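Local coordinates for protein endoglucanase CEL5A (Eubacterium cellulosolvens, PDB 4AFD) that binds beta-glucan chains, probably including xyloglucan, through its N-terminal family 65 carbohydrate-binding module, and probably cleaves such chains with a family 5 hydrolase domain, at residues I72-S77 / K95-D100; L59-W64 / S103-I108; T23-A28 / K111-A116. All coordinates share one frame; numbering follows the deposited sequence.

This module illustrates how an antiparallel sheet and the loops at its margin can together build a glycan-binding surface. Contact 2 pairs strands 57-63 and 107-112 within the four-stranded sheet. Contact 1 lays helix 90-97 against the neighbouring outermost strand, 72-76, and its centre is about 9 Å from that of contact 2. Contact 3 ties loop 23-28 to the last part of strand 107-112, with its centre about 18 Å from that of contact 2 and 19 Å from that of contact 1. In sequence contact 3 encloses contact 2, which in turn encloses contact 1. Each brings at least one tryptophan to the bound sugars, so residues distant in sequence share a single platform.

Contact 1 of 3, residues I72-S77 / K95-D100; sequences IWAQIS and KAYGSD. With BGC (beta-D-glucopyranose), chain B; BGC (beta-D-glucopyranose), chain C.
At Ile-72 the first torsion (chi1 -60°) sets CG1 anti to the carbonyl carbon, and an extended second torsion (chi2 173°) carries CD1 out over the ring of Tyr-97, whose CG is swung anti to its own backbone N (chi1 -169°). The two side chains cross at about a right angle. CD1 of Ile-72 lies 4.1 Å from the centroid of the Tyr-97 ring, a CH-pi contact over one face, while the other branch, CG2 of Ile-72, reaches CD1 of Tyr-97 at 3.7 Å. Further along, small residues let the backbones draw together: CB of Ala-74 meets CB of Ala-96 at 3.8 Å, and in the conformer given Ile-76 CG1 also approaches this Ala-96 methyl. The end of helix 90-97 thus packs on an outermost strand of a beta-sandwich module, and the strand is two-sided. Ile-72, Ala-74 and Ile-76 turn to the helix; Trp-73 and Gln-75 start out away from it, and their ends meet the glycan. One face of the Trp-73 indole takes the sugar, CD1 of Trp-73 lying 3.5 Å from C6 of the chain B glucose. NE1 of Trp-73 donates in its ring plane to a lone pair of Gln-75 OE1 at 2.9 Å, which probably fixes which way round the amide lies, with Gln-75 NE2 donating to O3 of the chain C glucose at 3.1 Å. The hydroxyl of Tyr-97 is hydrogen-bonded to Asp-104 OD1.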
loop_
_atom_site.group_PDB
_atom_site.type_symbol
_atom_site.label_atom_id
_atom_site.label_comp_id
_atom_site.label_asym_id
_atom_site.label_seq_id
_atom_site.Cartn_x
_atom_site.Cartn_y
_atom_site.Cartn_z
ATOM N N ILE A 72 4.408 3.725 13.824
ATOM C CA ILE A 72 3.389 2.777 13.388
ATOM C C ILE A 72 3.890 2.173 12.120
ATOM O O ILE A 72 4.286 2.896 11.160
ATOM C CB ILE A 72 2.027 3.480 13.143
ATOM C CG1 ILE A 72 1.533 4.148 14.427
ATOM C CG2 ILE A 72 1.014 2.450 12.626
ATOM C CD1 ILE A 72 0.298 4.991 14.180
ATOM N N TRP A 73 3.966 0.853 12.035
ATOM C CA TRP A 73 4.258 0.155 10.751
ATOM C C TRP A 73 3.108 -0.780 10.511
ATOM O O TRP A 73 3.066 -1.936 11.015
ATOM C CB TRP A 73 5.554 -0.584 10.848
ATOM C CG TRP A 73 5.984 -1.214 9.534
ATOM C CD1 TRP A 73 5.789 -2.533 9.185
ATOM C CD2 TRP A 73 6.684 -0.591 8.429
ATOM N NE1 TRP A 73 6.310 -2.772 7.913
ATOM C CE2 TRP A 73 6.897 -1.631 7.467
ATOM C CE3 TRP A 73 7.214 0.696 8.177
ATOM C CZ2 TRP A 73 7.610 -1.373 6.251
ATOM C CZ3 TRP A 73 7.893 0.914 6.997
ATOM C CH2 TRP A 73 8.044 -0.066 6.048
ATOM N N ALA A 74 2.075 -0.305 9.845
ATOM C CA ALA A 74 0.804 -1.093 9.603
ATOM C C ALA A 74 1.065 -1.924 8.328
ATOM O O ALA A 74 0.834 -1.360 7.207
ATOM C CB ALA A 74 -0.325 -0.206 9.572
ATOM N N GLN A 75 1.610 -3.065 8.396
ATOM C CA GLN A 75 1.792 -3.932 7.280
ATOM C C GLN A 75 0.574 -4.820 7.149
ATOM O O GLN A 75 0.305 -5.638 8.090
ATOM C CB GLN A 75 3.010 -4.740 7.529
ATOM C CG GLN A 75 3.452 -5.639 6.464
ATOM C CD GLN A 75 4.785 -6.168 6.729
ATOM O OE1 GLN A 75 5.758 -5.525 7.065
ATOM N NE2 GLN A 75 4.861 -7.471 6.511
ATOM N N ILE A 76 -0.129 -4.707 6.038
ATOM C CA ILE A 76 -1.434 -5.217 5.823
ATOM C C ILE A 76 -1.315 -6.287 4.660
ATOM O O ILE A 76 -0.902 -5.903 3.570
ATOM C CB ILE A 76 -2.248 -3.924 5.493
ATOM C CG1 ILE A 76 -2.098 -2.854 6.603
ATOM C CG2 ILE A 76 -3.712 -4.258 5.227
ATOM C CD1 ILE A 76 -2.373 -1.400 6.194
ATOM N N SER A 77 -1.768 -7.511 4.870
ATOM C CA SER A 77 -2.105 -8.426 3.801
ATOM C C SER A 77 -3.376 -7.999 3.094
ATOM O O SER A 77 -4.194 -7.340 3.685
ATOM C CB SER A 77 -2.356 -9.771 4.440
ATOM O OG SER A 77 -1.157 -10.157 5.034
ATOM N N LYS A 95 -7.776 -0.353 11.064
ATOM C CA LYS A 95 -7.604 -1.206 12.225
ATOM C C LYS A 95 -6.081 -1.462 12.405
ATOM O O LYS A 95 -5.530 -1.403 13.532
ATOM C CB LYS A 95 -8.322 -2.508 11.960
ATOM C CG LYS A 95 -7.997 -3.592 13.028
ATOM C CD LYS A 95 -8.605 -4.997 12.827
ATOM C CE LYS A 95 -8.159 -5.975 13.966
ATOM N NZ LYS A 95 -6.680 -6.024 14.342
ATOM N N ALA A 96 -5.325 -1.692 11.311
ATOM C CA ALA A 96 -3.879 -1.908 11.429
ATOM C C ALA A 96 -3.145 -0.651 11.803
ATOM O O ALA A 96 -2.132 -0.718 12.520
ATOM C CB ALA A 96 -3.328 -2.552 10.117
ATOM N N TYR A 97 -3.608 0.526 11.406
ATOM C CA TYR A 97 -2.956 1.781 11.739
ATOM C C TYR A 97 -3.281 2.238 13.134
ATOM O O TYR A 97 -2.568 3.087 13.690
ATOM C CB TYR A 97 -3.407 2.847 10.658
ATOM C CG TYR A 97 -2.606 4.129 10.706
ATOM C CD1 TYR A 97 -1.240 4.124 10.290
ATOM C CD2 TYR A 97 -3.171 5.310 11.111
ATOM C CE1 TYR A 97 -0.481 5.272 10.301
ATOM C CE2 TYR A 97 -2.419 6.516 11.128
ATOM C CZ TYR A 97 -1.097 6.468 10.703
ATOM O OH TYR A 97 -0.305 7.604 10.705
ATOM N N GLY A 98 -4.313 1.649 13.758
ATOM C CA GLY A 98 -4.664 2.012 15.117
ATOM C C GLY A 98 -5.781 3.000 15.179
ATOM O O GLY A 98 -6.263 3.318 16.315
ATOM N N SER A 99 -6.177 3.600 14.085
ATOM C CA SER A 99 -7.298 4.590 13.987
ATOM C C SER A 99 -7.490 4.886 12.487
ATOM O O SER A 99 -6.671 4.550 11.663
ATOM C CB SER A 99 -7.050 5.924 14.676
ATOM O OG SER A 99 -6.050 6.658 13.963
ATOM N N ASP A 100 -8.620 5.552 12.226
ATOM C CA ASP A 100 -8.870 6.098 10.912
ATOM C C ASP A 100 -8.465 7.582 10.854
ATOM O O ASP A 100 -8.884 8.240 9.887
ATOM C CB ASP A 100 -10.355 5.926 10.501
ATOM C CG ASP A 100 -11.261 6.748 11.417
ATOM O OD1 ASP A 100 -10.855 7.388 12.353
ATOM O OD2 ASP A 100 -12.481 6.753 11.095
HETATM C C2 BGC B . 10.852 -5.298 7.630
HETATM C C3 BGC B . 11.512 -3.896 7.996
HETATM C C4 BGC B . 10.373 -3.028 8.480
HETATM C C5 BGC B . 9.904 -3.669 9.869
HETATM C C6 BGC B . 9.000 -2.714 10.574
HETATM C C1 BGC B . 9.907 -5.915 8.819
HETATM O O2 BGC B . 11.902 -6.147 7.372
HETATM O O3 BGC B . 12.078 -3.159 6.905
HETATM O O4 BGC B . 10.831 -1.698 8.720
HETATM O O5 BGC B . 9.173 -4.932 9.677
HETATM O O6 BGC B . 9.807 -1.629 10.756
HETATM C C2 BGC C . 8.902 -10.804 8.489
HETATM C C3 BGC C . 8.667 -9.416 7.784
HETATM C C4 BGC C . 9.656 -8.411 8.533
HETATM C C5 BGC C . 11.190 -8.933 8.337
HETATM C C6 BGC C . 12.141 -8.292 9.378
HETATM C C1 BGC C . 10.341 -11.213 7.995
HETATM O O1 BGC C . 10.632 -12.527 8.440
HETATM O O2 BGC C . 7.918 -11.705 8.020
HETATM O O3 BGC C . 7.289 -8.992 7.772
HETATM O O4 BGC C . 9.598 -7.098 8.054
HETATM O O5 BGC C . 11.367 -10.360 8.571
HETATM O O6 BGC C . 13.415 -8.153 8.763
#

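Contact 2 of 3, residues L59-W64 / S103-I108; sequences LIFARW and SDLDYI. With BGC (beta-D-glucopyranose), chain D.
Tyr-107, Asp-106 and Arg-63 bury the most surface here, and each meets the other segment in its own way. Tyr-107 works through both backbone and side chain. Its carbonyl O accepts from Ala-62 N at 2.9 Å, its CB sits 3.6 Å from CZ2 of Trp-64, and at its ring edge CE2 meets CG2 of Ile-60 at 4.1 Å. The hydroxyl of Tyr-107 is hydrogen-bonded to Glu-30 of the adjoining strand 29-31. Next to it, Asp-106 N donates to Ala-62 O at 2.9 Å, and Tyr-107 N reaches the same oxygen only weakly. Asp-106 and Tyr-107 together facing Ala-62 form a classic beta bulge in the antiparallel pairing of 57-63 with 107-112. Beyond it Phe-61 and Ile-108 make a non-hydrogen-bonded pair, with CG1 of Ile-108 over the centre of the phenyl face. At the bulge, the Asp-106 side chain lies over one face of the Trp-64 indole: the carboxylate is nearly parallel to the ring (6° between planes), and CB of Asp-106 stands 3.7 Å from the centroid of the five-membered ring. OD2 of Asp-106 accepts from Trp-64 N at 2.8 Å and is also hydrogen-bonded to His-66 NE2, two bonds that hold the carboxylate. The chain D glucose lies on the opposite indole face, its C2 3.7 Å from Trp-64 CZ2. Were Trp-64 an alanine, the sugar would probably lose its aromatic platform, and a gap would be left over CB of Asp-106 and beside CB of Tyr-107. Arg-63, bent at its third torsion (chi3 70°), sends NH1 in the guanidinium plane to OD2 of Asp-104 at 2.9 Å, a salt bridge in which OD2 is approached from above the carboxylate plane; NH2 of Arg-63 donates a hydrogen bond to Pro-70 O.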
loop_
_atom_site.group_PDB
_atom_site.type_symbol
_atom_site.label_atom_id
_atom_site.label_comp_id
_atom_site.label_asym_id
_atom_site.label_seq_id
_atom_site.Cartn_x
_atom_site.Cartn_y
_atom_site.Cartn_z
ATOM N N LEU A 59 0.532 -4.047 1.769
ATOM C CA LEU A 59 0.362 -2.579 1.781
ATOM C C LEU A 59 0.829 -2.106 3.098
ATOM O O LEU A 59 0.537 -2.716 4.161
ATOM C CB LEU A 59 -1.138 -2.249 1.565
ATOM C CG LEU A 59 -1.501 -0.774 1.636
ATOM C CD1 LEU A 59 -0.899 0.037 0.495
ATOM C CD2 LEU A 59 -2.989 -0.641 1.602
ATOM N N ILE A 60 1.633 -1.056 3.156
ATOM C CA ILE A 60 2.199 -0.460 4.414
ATOM C C ILE A 60 1.595 0.897 4.539
ATOM O O ILE A 60 1.714 1.763 3.620
ATOM C CB ILE A 60 3.715 -0.323 4.351
ATOM C CG1 ILE A 60 4.545 -1.551 3.803
ATOM C CG2 ILE A 60 4.237 0.284 5.671
ATOM C CD1 ILE A 60 4.221 -2.652 4.657
ATOM N N PHE A 61 1.013 1.238 5.702
ATOM C CA PHE A 61 0.769 2.602 6.145
ATOM C C PHE A 61 1.682 2.894 7.297
ATOM O O PHE A 61 1.618 2.029 8.260
ATOM C CB PHE A 61 -0.706 2.813 6.575
ATOM C CG PHE A 61 -1.638 3.213 5.425
ATOM C CD1 PHE A 61 -1.632 2.541 4.162
ATOM C CD2 PHE A 61 -2.489 4.267 5.591
ATOM C CE1 PHE A 61 -2.507 2.974 3.173
ATOM C CE2 PHE A 61 -3.446 4.632 4.580
ATOM C CZ PHE A 61 -3.339 3.980 3.372
ATOM N N ALA A 62 2.525 3.912 7.328
ATOM C CA ALA A 62 3.496 4.068 8.401
ATOM C C ALA A 62 3.484 5.477 8.896
ATOM O O ALA A 62 3.248 6.478 8.125
ATOM C CB ALA A 62 4.878 3.586 7.992
ATOM N N ARG A 63 3.774 5.646 10.192
ATOM C CA ARG A 63 4.051 6.942 10.852
ATOM C C ARG A 63 5.385 6.828 11.475
ATOM O O ARG A 63 5.618 5.852 12.257
ATOM C CB ARG A 63 2.997 7.223 11.890
ATOM C CG ARG A 63 3.201 8.569 12.606
ATOM C CD ARG A 63 2.194 8.804 13.710
ATOM N NE ARG A 63 2.468 7.880 14.855
ATOM C CZ ARG A 63 1.613 7.723 15.857
ATOM N NH1 ARG A 63 0.384 8.188 15.832
ATOM N NH2 ARG A 63 1.983 6.964 16.878
ATOM N N TRP A 64 6.336 7.692 11.215
ATOM C CA TRP A 64 7.653 7.624 11.904
ATOM C C TRP A 64 7.520 8.077 13.328
ATOM O O TRP A 64 6.676 8.869 13.654
ATOM C CB TRP A 64 8.693 8.491 11.109
ATOM C CG TRP A 64 8.631 8.265 9.619
ATOM C CD1 TRP A 64 8.697 9.264 8.628
ATOM C CD2 TRP A 64 8.616 7.021 8.901
ATOM N NE1 TRP A 64 8.683 8.662 7.400
ATOM C CE2 TRP A 64 8.616 7.340 7.473
ATOM C CE3 TRP A 64 8.533 5.660 9.256
ATOM C CZ2 TRP A 64 8.529 6.336 6.494
ATOM C CZ3 TRP A 64 8.504 4.684 8.167
ATOM C CH2 TRP A 64 8.495 5.030 6.868
ATOM N N SER A 103 -4.194 12.059 9.900
ATOM C CA SER A 103 -3.588 13.385 9.975
ATOM C C SER A 103 -2.096 13.381 10.208
ATOM O O SER A 103 -1.409 14.348 9.998
ATOM C CB SER A 103 -4.260 14.276 11.044
ATOM O OG SER A 103 -4.064 13.680 12.337
ATOM N N ASP A 104 -1.561 12.208 10.663
ATOM C CA ASP A 104 -0.133 12.078 10.959
ATOM C C ASP A 104 0.486 10.996 10.067
ATOM O O ASP A 104 1.634 10.538 10.420
ATOM C CB ASP A 104 0.063 11.782 12.459
ATOM C CG ASP A 104 -0.755 10.525 12.896
ATOM O OD1 ASP A 104 -1.342 9.796 12.061
ATOM O OD2 ASP A 104 -0.777 10.285 14.136
ATOM N N LEU A 105 -0.107 10.606 8.996
ATOM C CA LEU A 105 0.425 9.521 8.114
ATOM C C LEU A 105 1.659 9.937 7.365
ATOM O O LEU A 105 1.557 10.924 6.537
ATOM C CB LEU A 105 -0.679 9.107 7.191
ATOM C CG LEU A 105 -0.338 7.954 6.215
ATOM C CD1 LEU A 105 0.004 6.617 6.916
ATOM C CD2 LEU A 105 -1.426 7.760 5.215
ATOM N N ASP A 106 2.794 9.289 7.531
ATOM C CA ASP A 106 4.028 9.636 6.802
ATOM C C ASP A 106 4.235 8.928 5.526
ATOM O O ASP A 106 4.964 9.434 4.629
ATOM C CB ASP A 106 5.249 9.426 7.725
ATOM C CG ASP A 106 5.335 10.370 8.788
ATOM O OD1 ASP A 106 5.284 11.636 8.525
ATOM O OD2 ASP A 106 5.429 10.073 10.002
ATOM N N TYR A 107 3.707 7.726 5.341
ATOM C CA TYR A 107 4.155 6.833 4.245
ATOM C C TYR A 107 3.091 5.828 3.847
ATOM O O TYR A 107 2.461 5.208 4.770
ATOM C CB TYR A 107 5.433 6.061 4.764
ATOM C CG TYR A 107 5.973 5.063 3.814
ATOM C CD1 TYR A 107 6.746 5.443 2.715
ATOM C CD2 TYR A 107 5.757 3.699 4.010
ATOM C CE1 TYR A 107 7.259 4.533 1.870
ATOM C CE2 TYR A 107 6.282 2.762 3.161
ATOM C CZ TYR A 107 7.027 3.162 2.087
ATOM O OH TYR A 107 7.546 2.209 1.249
ATOM N N ILE A 108 2.914 5.617 2.573
ATOM C CA ILE A 108 2.120 4.538 2.011
ATOM C C ILE A 108 2.982 3.808 1.052
ATOM O O ILE A 108 3.635 4.425 0.171
ATOM C CB ILE A 108 0.877 5.100 1.272
ATOM C CG1 ILE A 108 -0.039 5.861 2.266
ATOM C CG2 ILE A 108 0.130 3.972 0.553
ATOM C CD1 ILE A 108 -1.107 6.677 1.533
HETATM C C2 BGC D . 12.152 5.862 6.674
HETATM C C3 BGC D . 12.791 7.231 7.005
HETATM C C4 BGC D . 12.350 7.620 8.429
HETATM C C5 BGC D . 12.983 6.493 9.356
HETATM C C6 BGC D . 12.887 6.664 10.926
HETATM C C1 BGC D . 12.551 4.811 7.785
HETATM O O2 BGC D . 12.664 5.449 5.428
HETATM O O3 BGC D . 12.320 8.225 6.151
HETATM O O4 BGC D . 12.878 8.879 8.775
HETATM O O5 BGC D . 12.249 5.322 9.085
HETATM O O6 BGC D . 12.340 7.926 11.238
#

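Contact 3 of 3, residues T23-A28 / K111-A116; sequences TDWPSA and KPLPSA. With BGC (beta-D-glucopyranose), chain B.
Lys-111 lies across the indole of Trp-25 in a CH-pi contact that ties the loop leading into strand 29-31 to the neighbouring strand 107-112 of the sandwich. Here the packing is tight: CD of Lys-111 stands 3.4 Å from the centroid of the five-membered ring of Trp-25, over its centre. A bend at the last torsion (chi4 -73°) then turns NZ of Lys-111 back to the loop, where it donates to Trp-25 O at 2.8 Å and to Ser-27 OG at 2.8 Å. Tyr-107 OH is a third partner of this ammonium group, whose cation-pi contact with the ring is off-centre. At the indole edge NE1 of Trp-25 donates to Pro-112 O at 2.8 Å, in both the ring and carbonyl planes, so face and edge together probably set the tilt, with Phe-17 stacked on the ring as well. The other side is looser. Leu-113 CD2 only brushes Trp-25 CZ2 at 4.1 Å, and solvent-exposed Thr-23 leans on the glycan instead, its carbonyl O 3.1 Å from O3 of the chain B glucose. Trp-25 CE3 also approaches C2 of that sugar, at 3.8 Å. Beside the lysine, the buried carbonyl O of Pro-26 has no hydrogen-bond partner in the model and abuts CD of Pro-112 at 3.3 Å.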
loop_
_atom_site.group_PDB
_atom_site.type_symbol
_atom_site.label_atom_id
_atom_site.label_comp_id
_atom_site.label_asym_id
_atom_site.label_seq_id
_atom_site.Cartn_x
_atom_site.Cartn_y
_atom_site.Cartn_z
ATOM N N THR A 23 17.246 -4.860 5.808
ATOM C CA THR A 23 15.871 -4.375 6.172
ATOM C C THR A 23 15.573 -3.174 5.248
ATOM O O THR A 23 14.721 -2.289 5.522
ATOM C CB THR A 23 15.626 -4.095 7.680
ATOM O OG1 THR A 23 16.748 -3.400 8.249
ATOM C CG2 THR A 23 15.399 -5.405 8.437
ATOM N N ASP A 24 16.393 -3.178 4.193
ATOM C CA ASP A 24 16.106 -2.494 2.953
ATOM C C ASP A 24 15.097 -3.321 2.113
ATOM O O ASP A 24 15.266 -4.544 1.889
ATOM C CB ASP A 24 17.377 -2.296 2.168
ATOM C CG ASP A 24 17.095 -1.790 0.803
ATOM O OD1 ASP A 24 16.744 -0.604 0.670
ATOM O OD2 ASP A 24 17.158 -2.606 -0.130
ATOM N N TRP A 25 14.049 -2.657 1.685
ATOM C CA TRP A 25 12.858 -3.406 1.194
ATOM C C TRP A 25 12.280 -2.622 0.078
ATOM O O TRP A 25 11.553 -1.631 0.254
ATOM C CB TRP A 25 11.880 -3.590 2.396
ATOM C CG TRP A 25 10.706 -4.472 2.048
ATOM C CD1 TRP A 25 10.473 -5.212 0.855
ATOM C CD2 TRP A 25 9.670 -4.859 2.978
ATOM N NE1 TRP A 25 9.285 -5.897 0.991
ATOM C CE2 TRP A 25 8.768 -5.704 2.252
ATOM C CE3 TRP A 25 9.317 -4.473 4.260
ATOM C CZ2 TRP A 25 7.628 -6.221 2.835
ATOM C CZ3 TRP A 25 8.174 -5.035 4.815
ATOM C CH2 TRP A 25 7.378 -5.909 4.129
ATOM N N PRO A 26 12.540 -3.057 -1.180
ATOM C CA PRO A 26 12.068 -2.292 -2.329
ATOM C C PRO A 26 10.542 -2.236 -2.450
ATOM O O PRO A 26 9.839 -3.162 -1.975
ATOM C CB PRO A 26 12.743 -2.874 -3.547
ATOM C CG PRO A 26 13.115 -4.212 -3.084
ATOM C CD PRO A 26 13.336 -4.210 -1.608
ATOM N N SER A 27 10.047 -1.323 -3.210
ATOM C CA SER A 27 8.605 -1.094 -3.375
ATOM C C SER A 27 8.154 -1.071 -4.807
ATOM O O SER A 27 8.954 -0.717 -5.739
ATOM C CB SER A 27 8.209 0.242 -2.776
ATOM O OG SER A 27 8.736 0.408 -1.451
ATOM N N ALA A 28 6.889 -1.333 -5.059
ATOM C CA ALA A 28 6.255 -1.078 -6.307
ATOM C C ALA A 28 5.695 0.295 -6.442
ATOM O O ALA A 28 5.485 0.789 -7.559
ATOM C CB ALA A 28 5.176 -2.139 -6.566
ATOM N N LYS A 111 4.492 -3.279 -1.439
ATOM C CA LYS A 111 5.768 -4.003 -1.439
ATOM C C LYS A 111 5.548 -5.479 -1.649
ATOM O O LYS A 111 4.487 -6.053 -1.308
ATOM C CB LYS A 111 6.481 -3.877 -0.101
ATOM C CG LYS A 111 6.867 -2.415 0.283
ATOM C CD LYS A 111 7.781 -2.458 1.541
ATOM C CE LYS A 111 8.178 -1.118 2.092
ATOM N NZ LYS A 111 9.180 -0.501 1.161
ATOM N N PRO A 112 6.515 -6.109 -2.261
ATOM C CA PRO A 112 6.450 -7.600 -2.442
ATOM C C PRO A 112 7.069 -8.319 -1.210
ATOM O O PRO A 112 7.931 -7.820 -0.512
ATOM C CB PRO A 112 7.438 -7.820 -3.619
ATOM C CG PRO A 112 8.535 -6.791 -3.380
ATOM C CD PRO A 112 7.757 -5.534 -2.882
ATOM N N LEU A 113 6.588 -9.554 -1.012
ATOM C CA LEU A 113 7.298 -10.480 -0.152
ATOM C C LEU A 113 8.320 -11.154 -1.036
ATOM O O LEU A 113 8.201 -11.160 -2.271
ATOM C CB LEU A 113 6.318 -11.486 0.518
ATOM C CG LEU A 113 5.193 -10.811 1.315
ATOM C CD1 LEU A 113 4.321 -11.843 2.064
ATOM C CD2 LEU A 113 5.694 -9.782 2.320
ATOM N N PRO A 114 9.299 -11.868 -0.438
ATOM C CA PRO A 114 10.431 -12.447 -1.256
ATOM C C PRO A 114 9.885 -13.487 -2.243
ATOM O O PRO A 114 8.906 -14.220 -2.017
ATOM C CB PRO A 114 11.327 -13.143 -0.222
ATOM C CG PRO A 114 11.090 -12.272 1.038
ATOM C CD PRO A 114 9.601 -11.935 1.028
ATOM N N SER A 115 10.504 -13.512 -3.460
ATOM C CA SER A 115 10.173 -14.480 -4.497
ATOM C C SER A 115 11.356 -14.637 -5.395
ATOM O O SER A 115 12.265 -13.797 -5.462
ATOM C CB SER A 115 8.975 -13.950 -5.296
ATOM O OG SER A 115 9.369 -12.840 -6.162
ATOM N N ALA A 116 11.345 -15.773 -6.150
ATOM C CA ALA A 116 12.453 -15.978 -7.102
ATOM C C ALA A 116 12.358 -15.109 -8.313
ATOM O O ALA A 116 13.415 -14.793 -8.881
ATOM C CB ALA A 116 12.430 -17.451 -7.579
HETATM C C2 BGC B . 10.852 -5.298 7.630
HETATM C C3 BGC B . 11.512 -3.896 7.996
HETATM C C4 BGC B . 10.373 -3.028 8.480
HETATM C C5 BGC B . 9.904 -3.669 9.869
HETATM C C6 BGC B . 9.000 -2.714 10.574
HETATM C C1 BGC B . 9.907 -5.915 8.819
HETATM O O2 BGC B . 11.902 -6.147 7.372
HETATM O O3 BGC B . 12.078 -3.159 6.905
HETATM O O4 BGC B . 10.831 -1.698 8.720
HETATM O O5 BGC B . 9.173 -4.932 9.677
HETATM O O6 BGC B . 9.807 -1.629 10.756
#